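Lipase aflb (Neosartorya fumigata, PDB 6IDY) probably hydrolyses ester bonds of lipids as an alpha/beta-hydrolase, and carries a bound calcium ion. Local coordinates at residues K161-T171 / S225-G235; Q206-N217 / D238-T249. All coordinates share one frame; numbering follows the deposited sequence.

Contact 1 of 2, residues K161-T171 / S225-G235; sequences KPVILVPGTAT and SNVAVLSWSQG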
# COMPACT_ATOMS: atom_id res chain seq x y z
N LYS A 161 -1.29 -20.09 5.84
CA LYS A 161 -1.83 -18.99 6.63
C LYS A 161 -2.51 -17.96 5.72
O LYS A 161 -1.87 -17.47 4.79
CB LYS A 161 -0.70 -18.33 7.45
CG LYS A 161 -1.13 -17.25 8.45
CD LYS A 161 -1.78 -17.85 9.67
CE LYS A 161 -1.45 -17.07 10.91
NZ LYS A 161 -0.23 -17.60 11.57
N PRO A 162 -3.80 -17.61 5.95
CA PRO A 162 -4.43 -16.57 5.12
C PRO A 162 -3.75 -15.22 5.34
O PRO A 162 -3.46 -14.85 6.47
CB PRO A 162 -5.89 -16.57 5.61
CG PRO A 162 -6.07 -17.89 6.34
CD PRO A 162 -4.73 -18.11 6.98
N VAL A 163 -3.41 -14.53 4.24
CA VAL A 163 -2.74 -13.23 4.29
C VAL A 163 -3.59 -12.19 3.56
O VAL A 163 -3.86 -12.33 2.36
CB VAL A 163 -1.26 -13.27 3.77
CG1 VAL A 163 -0.62 -11.89 3.81
CG2 VAL A 163 -0.42 -14.26 4.57
N ILE A 164 -4.02 -11.15 4.29
CA ILE A 164 -4.84 -10.08 3.73
C ILE A 164 -3.91 -9.00 3.20
O ILE A 164 -3.15 -8.41 3.97
CB ILE A 164 -5.87 -9.52 4.75
CG1 ILE A 164 -6.77 -10.66 5.30
CG2 ILE A 164 -6.71 -8.39 4.11
CD1 ILE A 164 -7.41 -10.36 6.61
N LEU A 165 -3.98 -8.74 1.89
CA LEU A 165 -3.19 -7.72 1.23
C LEU A 165 -3.99 -6.42 1.20
O LEU A 165 -5.03 -6.35 0.55
CB LEU A 165 -2.77 -8.16 -0.18
CG LEU A 165 -2.05 -9.51 -0.31
CD1 LEU A 165 -1.80 -9.84 -1.77
CD2 LEU A 165 -0.73 -9.53 0.49
N VAL A 166 -3.52 -5.42 1.96
CA VAL A 166 -4.19 -4.12 2.11
C VAL A 166 -3.52 -3.10 1.18
O VAL A 166 -2.30 -2.93 1.25
CB VAL A 166 -4.26 -3.66 3.60
CG1 VAL A 166 -5.03 -2.35 3.75
CG2 VAL A 166 -4.89 -4.74 4.49
N PRO A 167 -4.29 -2.42 0.31
CA PRO A 167 -3.68 -1.48 -0.64
C PRO A 167 -3.28 -0.14 -0.04
O PRO A 167 -3.64 0.16 1.10
CB PRO A 167 -4.79 -1.29 -1.67
CG PRO A 167 -6.03 -1.39 -0.87
CD PRO A 167 -5.75 -2.50 0.11
N GLY A 168 -2.57 0.65 -0.84
CA GLY A 168 -2.15 1.99 -0.48
C GLY A 168 -3.04 3.04 -1.12
O GLY A 168 -4.06 2.72 -1.74
N THR A 169 -2.64 4.30 -0.98
CA THR A 169 -3.37 5.46 -1.50
C THR A 169 -3.51 5.45 -3.01
O THR A 169 -2.54 5.18 -3.74
CB THR A 169 -2.69 6.75 -1.02
OG1 THR A 169 -2.65 6.76 0.41
CG2 THR A 169 -3.38 8.00 -1.53
N ALA A 170 -4.76 5.73 -3.48
CA ALA A 170 -5.15 5.91 -4.88
C ALA A 170 -4.88 4.72 -5.80
O ALA A 170 -5.04 4.84 -7.01
CB ALA A 170 -4.48 7.16 -5.43
N THR A 171 -4.47 3.57 -5.23
CA THR A 171 -4.11 2.42 -6.05
C THR A 171 -4.87 1.16 -5.63
O THR A 171 -4.77 0.77 -4.46
CB THR A 171 -2.57 2.23 -6.09
OG1 THR A 171 -1.92 3.49 -5.93
CG2 THR A 171 -2.10 1.59 -7.39
N SER A 225 -9.12 -19.71 11.46
CA SER A 225 -7.69 -19.56 11.65
C SER A 225 -7.33 -18.13 11.92
O SER A 225 -8.08 -17.22 11.56
CB SER A 225 -6.97 -20.00 10.36
OG SER A 225 -5.57 -19.84 10.42
N ASN A 226 -6.16 -17.92 12.53
CA ASN A 226 -5.63 -16.59 12.69
C ASN A 226 -5.05 -16.22 11.32
O ASN A 226 -4.84 -17.09 10.47
CB ASN A 226 -4.58 -16.54 13.79
CG ASN A 226 -5.17 -16.37 15.17
OD1 ASN A 226 -6.38 -16.53 15.39
ND2 ASN A 226 -4.34 -16.04 16.14
N VAL A 227 -4.87 -14.93 11.07
CA VAL A 227 -4.39 -14.45 9.78
C VAL A 227 -3.18 -13.56 9.95
O VAL A 227 -2.78 -13.23 11.07
CB VAL A 227 -5.53 -13.70 9.00
CG1 VAL A 227 -6.75 -14.60 8.78
CG2 VAL A 227 -5.93 -12.39 9.70
N ALA A 228 -2.63 -13.14 8.82
CA ALA A 228 -1.58 -12.16 8.73
C ALA A 228 -2.10 -11.07 7.80
O ALA A 228 -2.97 -11.32 6.97
CB ALA A 228 -0.32 -12.78 8.16
N VAL A 229 -1.61 -9.85 7.99
CA VAL A 229 -1.96 -8.71 7.17
C VAL A 229 -0.66 -8.16 6.58
O VAL A 229 0.30 -7.96 7.32
CB VAL A 229 -2.71 -7.60 7.97
CG1 VAL A 229 -2.94 -6.36 7.11
CG2 VAL A 229 -4.04 -8.11 8.55
N LEU A 230 -0.63 -7.93 5.26
CA LEU A 230 0.50 -7.28 4.62
C LEU A 230 -0.08 -6.03 3.98
O LEU A 230 -1.01 -6.11 3.17
CB LEU A 230 1.22 -8.17 3.59
CG LEU A 230 2.58 -7.64 3.11
CD1 LEU A 230 3.53 -8.77 2.84
CD2 LEU A 230 2.43 -6.76 1.86
N SER A 231 0.43 -4.87 4.38
CA SER A 231 -0.07 -3.60 3.88
C SER A 231 1.00 -2.80 3.15
O SER A 231 2.19 -3.04 3.33
CB SER A 231 -0.66 -2.79 5.03
OG SER A 231 0.34 -2.18 5.83
N TRP A 232 0.55 -1.85 2.32
CA TRP A 232 1.41 -0.92 1.60
C TRP A 232 0.90 0.49 1.83
O TRP A 232 -0.31 0.71 1.80
CB TRP A 232 1.48 -1.22 0.09
CG TRP A 232 2.32 -0.23 -0.68
CD1 TRP A 232 3.63 0.09 -0.44
CD2 TRP A 232 1.90 0.60 -1.77
NE1 TRP A 232 4.05 1.07 -1.31
CE2 TRP A 232 3.00 1.41 -2.14
CE3 TRP A 232 0.69 0.73 -2.48
CZ2 TRP A 232 2.94 2.33 -3.19
CZ3 TRP A 232 0.63 1.65 -3.52
CH2 TRP A 232 1.75 2.43 -3.88
N SER A 233 1.82 1.45 2.07
CA SER A 233 1.53 2.88 2.20
C SER A 233 0.44 3.13 3.25
O SER A 233 0.56 2.65 4.38
CB SER A 233 1.14 3.42 0.82
OG SER A 233 0.97 4.83 0.79
N GLN A 234 -0.66 3.83 2.86
CA GLN A 234 -1.82 4.12 3.70
C GLN A 234 -2.44 2.84 4.30
O GLN A 234 -3.08 2.92 5.34
CB GLN A 234 -2.87 4.88 2.90
CG GLN A 234 -3.98 5.46 3.77
CD GLN A 234 -5.28 5.52 3.02
OE1 GLN A 234 -6.31 5.05 3.49
NE2 GLN A 234 -5.25 6.11 1.84
N GLY A 235 -2.22 1.70 3.65
CA GLY A 235 -2.67 0.40 4.14
C GLY A 235 -2.29 0.14 5.58
O GLY A 235 -3.06 -0.49 6.32
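Val166, Leu230 and Trp232 bury the most surface where strands 161-166 and 227-232 run parallel in the central sheet of this alpha/beta-hydrolase fold. The second strand ends in a type II' turn, Trp232 to Gly235, built like a nucleophile elbow; Ser233 OG is hydrogen-bonded to His361 NE2, consistent with a catalytic pair. Compact beta-branched Val166 suits a packed sheet face: CG1, anti to its N (chi1 -176°), lies 3.6 Å from Gly235 CA, where glycine lets the chains close up, while CG2 meets Val229 CG1 at 3.6 Å. Leu230 points to the opposite face, its CB 3.9 Å from Leu165 CD2, and its long apolar chain also reaches Ile257 and Phe181. Its N and O both face strand 161-166, bonding to Ile164 O and Val166 N either side of Leu165, the staggered pattern of a parallel pair. The broad indole of Trp232 covers Gly168, whose lack of a side chain makes room: CE3 lies 3.7 Å from Gly168 CA. Thr171 OG1 sits at the ring edge, and NE1 binds His361 O. Gln234 and Thr169 occupy places consistent with an oxyanion hole. Besides its bond to Ser201 O, Gln234 NE2 donates in its amide plane to Thr169 OG1, 3.0 Å away and nearly straight at 163°.

Contact 2 of 2, residues Q206-N217 / D238-T249; sequences QINSEYVAYAIN and DTQWALKYWPST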
# COMPACT_ATOMS: atom_id res chain seq x y z
N GLN A 206 -10.72 6.67 8.09
CA GLN A 206 -11.58 6.08 9.13
C GLN A 206 -12.60 5.10 8.53
O GLN A 206 -12.90 4.08 9.14
CB GLN A 206 -12.30 7.17 9.95
CG GLN A 206 -11.34 8.16 10.62
CD GLN A 206 -12.04 9.35 11.22
OE1 GLN A 206 -12.09 9.50 12.45
NE2 GLN A 206 -12.57 10.23 10.39
N ILE A 207 -13.12 5.41 7.32
CA ILE A 207 -14.05 4.56 6.58
C ILE A 207 -13.25 3.41 5.95
O ILE A 207 -13.68 2.26 6.02
CB ILE A 207 -14.85 5.35 5.49
CG1 ILE A 207 -15.66 6.55 6.07
CG2 ILE A 207 -15.75 4.42 4.64
CD1 ILE A 207 -16.69 6.25 7.18
N ASN A 208 -12.09 3.73 5.33
CA ASN A 208 -11.22 2.73 4.70
C ASN A 208 -10.85 1.61 5.66
O ASN A 208 -10.85 0.45 5.28
CB ASN A 208 -9.95 3.38 4.12
CG ASN A 208 -10.23 4.42 3.06
OD1 ASN A 208 -11.30 4.46 2.46
ND2 ASN A 208 -9.25 5.29 2.80
N SER A 209 -10.57 1.98 6.93
CA SER A 209 -10.20 1.08 8.02
C SER A 209 -11.26 0.03 8.34
O SER A 209 -10.90 -1.07 8.76
CB SER A 209 -9.88 1.89 9.28
OG SER A 209 -8.85 2.81 9.00
N GLU A 210 -12.55 0.36 8.15
CA GLU A 210 -13.68 -0.55 8.39
C GLU A 210 -13.58 -1.78 7.50
O GLU A 210 -13.90 -2.88 7.94
CB GLU A 210 -15.02 0.16 8.13
CG GLU A 210 -15.34 1.21 9.17
CD GLU A 210 -16.78 1.68 9.16
OE1 GLU A 210 -17.67 0.89 8.76
OE2 GLU A 210 -17.03 2.83 9.56
N TYR A 211 -13.11 -1.58 6.25
CA TYR A 211 -12.92 -2.65 5.29
C TYR A 211 -11.84 -3.61 5.76
O TYR A 211 -11.98 -4.81 5.56
CB TYR A 211 -12.62 -2.10 3.89
CG TYR A 211 -13.81 -1.38 3.29
CD1 TYR A 211 -14.76 -2.07 2.53
CD2 TYR A 211 -14.02 -0.02 3.50
CE1 TYR A 211 -15.87 -1.42 2.00
CE2 TYR A 211 -15.13 0.64 2.98
CZ TYR A 211 -16.05 -0.07 2.22
OH TYR A 211 -17.12 0.58 1.67
N VAL A 212 -10.77 -3.09 6.41
CA VAL A 212 -9.68 -3.89 6.96
C VAL A 212 -10.19 -4.67 8.18
O VAL A 212 -9.97 -5.88 8.25
CB VAL A 212 -8.40 -3.06 7.30
CG1 VAL A 212 -7.32 -3.95 7.91
CG2 VAL A 212 -7.87 -2.35 6.07
N ALA A 213 -10.87 -3.99 9.12
CA ALA A 213 -11.44 -4.61 10.34
C ALA A 213 -12.39 -5.73 9.96
O ALA A 213 -12.27 -6.83 10.50
CB ALA A 213 -12.16 -3.57 11.18
N TYR A 214 -13.30 -5.48 8.99
CA TYR A 214 -14.22 -6.53 8.55
C TYR A 214 -13.48 -7.66 7.86
O TYR A 214 -13.78 -8.82 8.16
CB TYR A 214 -15.39 -6.00 7.70
CG TYR A 214 -16.42 -7.07 7.41
CD1 TYR A 214 -17.41 -7.37 8.34
CD2 TYR A 214 -16.38 -7.79 6.23
CE1 TYR A 214 -18.35 -8.37 8.08
CE2 TYR A 214 -17.30 -8.80 5.96
CZ TYR A 214 -18.29 -9.08 6.89
OH TYR A 214 -19.20 -10.08 6.63
N ALA A 215 -12.53 -7.35 6.95
CA ALA A 215 -11.75 -8.36 6.22
C ALA A 215 -11.01 -9.28 7.19
O ALA A 215 -11.03 -10.49 7.01
CB ALA A 215 -10.77 -7.71 5.26
N ILE A 216 -10.42 -8.70 8.26
CA ILE A 216 -9.73 -9.49 9.28
C ILE A 216 -10.67 -10.51 9.92
O ILE A 216 -10.40 -11.71 9.86
CB ILE A 216 -9.01 -8.60 10.33
CG1 ILE A 216 -7.79 -7.86 9.70
CG2 ILE A 216 -8.57 -9.46 11.52
CD1 ILE A 216 -7.23 -6.67 10.58
N ASN A 217 -11.79 -10.03 10.50
CA ASN A 217 -12.77 -10.89 11.17
C ASN A 217 -13.48 -11.85 10.23
O ASN A 217 -13.76 -12.98 10.63
CB ASN A 217 -13.75 -10.05 11.98
CG ASN A 217 -13.13 -9.48 13.24
OD1 ASN A 217 -12.13 -9.99 13.76
ND2 ASN A 217 -13.72 -8.42 13.76
N ASP A 238 -4.67 2.18 7.72
CA ASP A 238 -5.98 1.52 7.72
C ASP A 238 -5.99 0.33 8.68
O ASP A 238 -6.97 0.13 9.39
CB ASP A 238 -6.34 1.03 6.31
CG ASP A 238 -6.39 2.10 5.23
OD1 ASP A 238 -6.48 3.29 5.58
OD2 ASP A 238 -6.34 1.74 4.04
N THR A 239 -4.88 -0.44 8.71
CA THR A 239 -4.73 -1.61 9.57
C THR A 239 -4.59 -1.21 11.03
O THR A 239 -5.27 -1.78 11.87
CB THR A 239 -3.60 -2.53 9.07
OG1 THR A 239 -3.79 -2.77 7.68
CG2 THR A 239 -3.54 -3.86 9.85
N GLN A 240 -3.70 -0.24 11.32
CA GLN A 240 -3.47 0.26 12.68
C GLN A 240 -4.75 0.82 13.29
O GLN A 240 -5.03 0.54 14.46
CB GLN A 240 -2.33 1.30 12.69
CG GLN A 240 -1.85 1.69 14.09
CD GLN A 240 -1.03 0.64 14.82
OE1 GLN A 240 -0.89 -0.52 14.39
NE2 GLN A 240 -0.47 1.04 15.96
N TRP A 241 -5.54 1.59 12.50
CA TRP A 241 -6.82 2.14 12.95
C TRP A 241 -7.81 0.99 13.22
O TRP A 241 -8.46 0.99 14.26
CB TRP A 241 -7.39 3.15 11.92
CG TRP A 241 -8.63 3.87 12.39
CD1 TRP A 241 -9.91 3.42 12.33
CD2 TRP A 241 -8.69 5.20 12.94
NE1 TRP A 241 -10.78 4.38 12.82
CE2 TRP A 241 -10.05 5.49 13.19
CE3 TRP A 241 -7.72 6.17 13.28
CZ2 TRP A 241 -10.47 6.70 13.76
CZ3 TRP A 241 -8.14 7.38 13.80
CH2 TRP A 241 -9.50 7.64 14.03
N ALA A 242 -7.88 -0.02 12.32
CA ALA A 242 -8.75 -1.20 12.48
C ALA A 242 -8.38 -1.97 13.76
O ALA A 242 -9.26 -2.31 14.54
CB ALA A 242 -8.65 -2.11 11.26
N LEU A 243 -7.07 -2.18 13.99
CA LEU A 243 -6.58 -2.88 15.18
C LEU A 243 -6.91 -2.12 16.47
O LEU A 243 -7.36 -2.72 17.45
CB LEU A 243 -5.07 -3.16 15.07
CG LEU A 243 -4.64 -4.18 14.01
CD1 LEU A 243 -3.14 -4.12 13.79
CD2 LEU A 243 -5.10 -5.62 14.37
N LYS A 244 -6.74 -0.79 16.45
CA LYS A 244 -7.02 0.06 17.61
C LYS A 244 -8.52 0.07 17.98
O LYS A 244 -8.88 -0.25 19.11
CB LYS A 244 -6.52 1.50 17.35
CG LYS A 244 -6.93 2.50 18.44
CD LYS A 244 -6.12 3.79 18.36
CE LYS A 244 -6.37 4.65 19.57
NZ LYS A 244 -5.97 6.06 19.33
N TYR A 245 -9.38 0.44 17.02
CA TYR A 245 -10.80 0.63 17.27
C TYR A 245 -11.67 -0.62 17.12
O TYR A 245 -12.82 -0.59 17.53
CB TYR A 245 -11.33 1.80 16.44
CG TYR A 245 -10.65 3.09 16.85
CD1 TYR A 245 -10.90 3.68 18.09
CD2 TYR A 245 -9.67 3.66 16.04
CE1 TYR A 245 -10.25 4.84 18.48
CE2 TYR A 245 -9.01 4.83 16.42
CZ TYR A 245 -9.30 5.42 17.65
OH TYR A 245 -8.65 6.57 18.02
N TRP A 246 -11.12 -1.73 16.60
CA TRP A 246 -11.88 -2.99 16.57
C TRP A 246 -10.98 -3.98 17.31
O TRP A 246 -10.30 -4.77 16.65
CB TRP A 246 -12.21 -3.47 15.14
CG TRP A 246 -13.41 -2.81 14.51
CD1 TRP A 246 -14.64 -3.37 14.31
CD2 TRP A 246 -13.46 -1.51 13.92
NE1 TRP A 246 -15.47 -2.48 13.66
CE2 TRP A 246 -14.77 -1.33 13.40
CE3 TRP A 246 -12.54 -0.45 13.79
CZ2 TRP A 246 -15.17 -0.15 12.77
CZ3 TRP A 246 -12.94 0.72 13.17
CH2 TRP A 246 -14.24 0.86 12.66
N PRO A 247 -10.88 -3.91 18.67
CA PRO A 247 -9.95 -4.79 19.40
C PRO A 247 -10.10 -6.29 19.14
O PRO A 247 -9.13 -7.02 19.33
CB PRO A 247 -10.20 -4.45 20.87
CG PRO A 247 -10.77 -3.10 20.86
CD PRO A 247 -11.59 -3.01 19.61
N SER A 248 -11.29 -6.76 18.70
CA SER A 248 -11.50 -8.18 18.39
C SER A 248 -10.54 -8.66 17.29
O SER A 248 -10.13 -9.82 17.30
CB SER A 248 -12.95 -8.43 17.99
OG SER A 248 -13.27 -7.71 16.81
N THR A 249 -10.15 -7.75 16.37
CA THR A 249 -9.23 -8.06 15.27
C THR A 249 -7.83 -8.40 15.78
O THR A 249 -7.15 -9.24 15.17
CB THR A 249 -9.17 -6.92 14.24
OG1 THR A 249 -8.58 -5.77 14.84
CG2 THR A 249 -10.54 -6.60 13.63
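Ala213 meets both Ala242 and Trp246 where segment 206-217 crosses 238-245 at -69°, parts of helices 205-223 and 235-245 on the same face of the alpha/beta-hydrolase sheet. Small residues allow the close approach: Ala213 CB and Ala242 CB are 3.8 Å apart, and Ser209 OG, hydrogen-bonded back to Val205 O, lies 3.3 Å from Trp241 CB. The Ala213 methyl makes a CH-pi contact over the Trp246 five-membered ring, 3.8 Å from its centroid. Trp246 has just left the helix, and its chi1 of -82° sends the broad indole back across helix 205-223, so that CH2 also reaches Glu210 CG. Gln206 uses its flexible chain, extended beyond CG, to lay CG off-centre on one face of Trp241, 4.0 Å from the six-membered centroid; its amide stands steeply to the indole, and OE1 accepts from Ala436 N. Tyr245 CE2 covers the opposite face. Val212 divides its branches, CG1 touching Thr239 OG1 and CG2 3.7 Å from Asp238 CB. Thr249 turns OG1 back to Trp246 O at 2.7 Å, which leaves its methyl CG2 against Ala213 O. Ser248 OG, a small polar group also hydrogen-bonded to Asp133, accepts a hydrogen bond from Asn217 ND2 at 3.2 Å, the hydroxyl lying slightly out of the amide plane.

Overall arrangement
Contact 1 supplies the middle of the sheet and contact 2 the helices laid against it, their centres about 11 Å apart. Helix 205-223 leads into strand 227-232, which turns at the putative nucleophile Ser233 into helix 235-245, so the two contacts interleave along the chain. They pack directly: Ile164 CD1 lies 3.6 Å from Ile216 CA, and Val166 CG1 3.7 Å from Val212 CG2. A probable hydrogen bond, Gln234 OE1 to Asn208 ND2 at 3.0 Å, ties the elbow to helix 205-223. The calcium ion, bound in part by Asp255, is about 7 Å from the Lys161 side chain, which salt-bridges Asp254, and about 13 Å from that of Leu243.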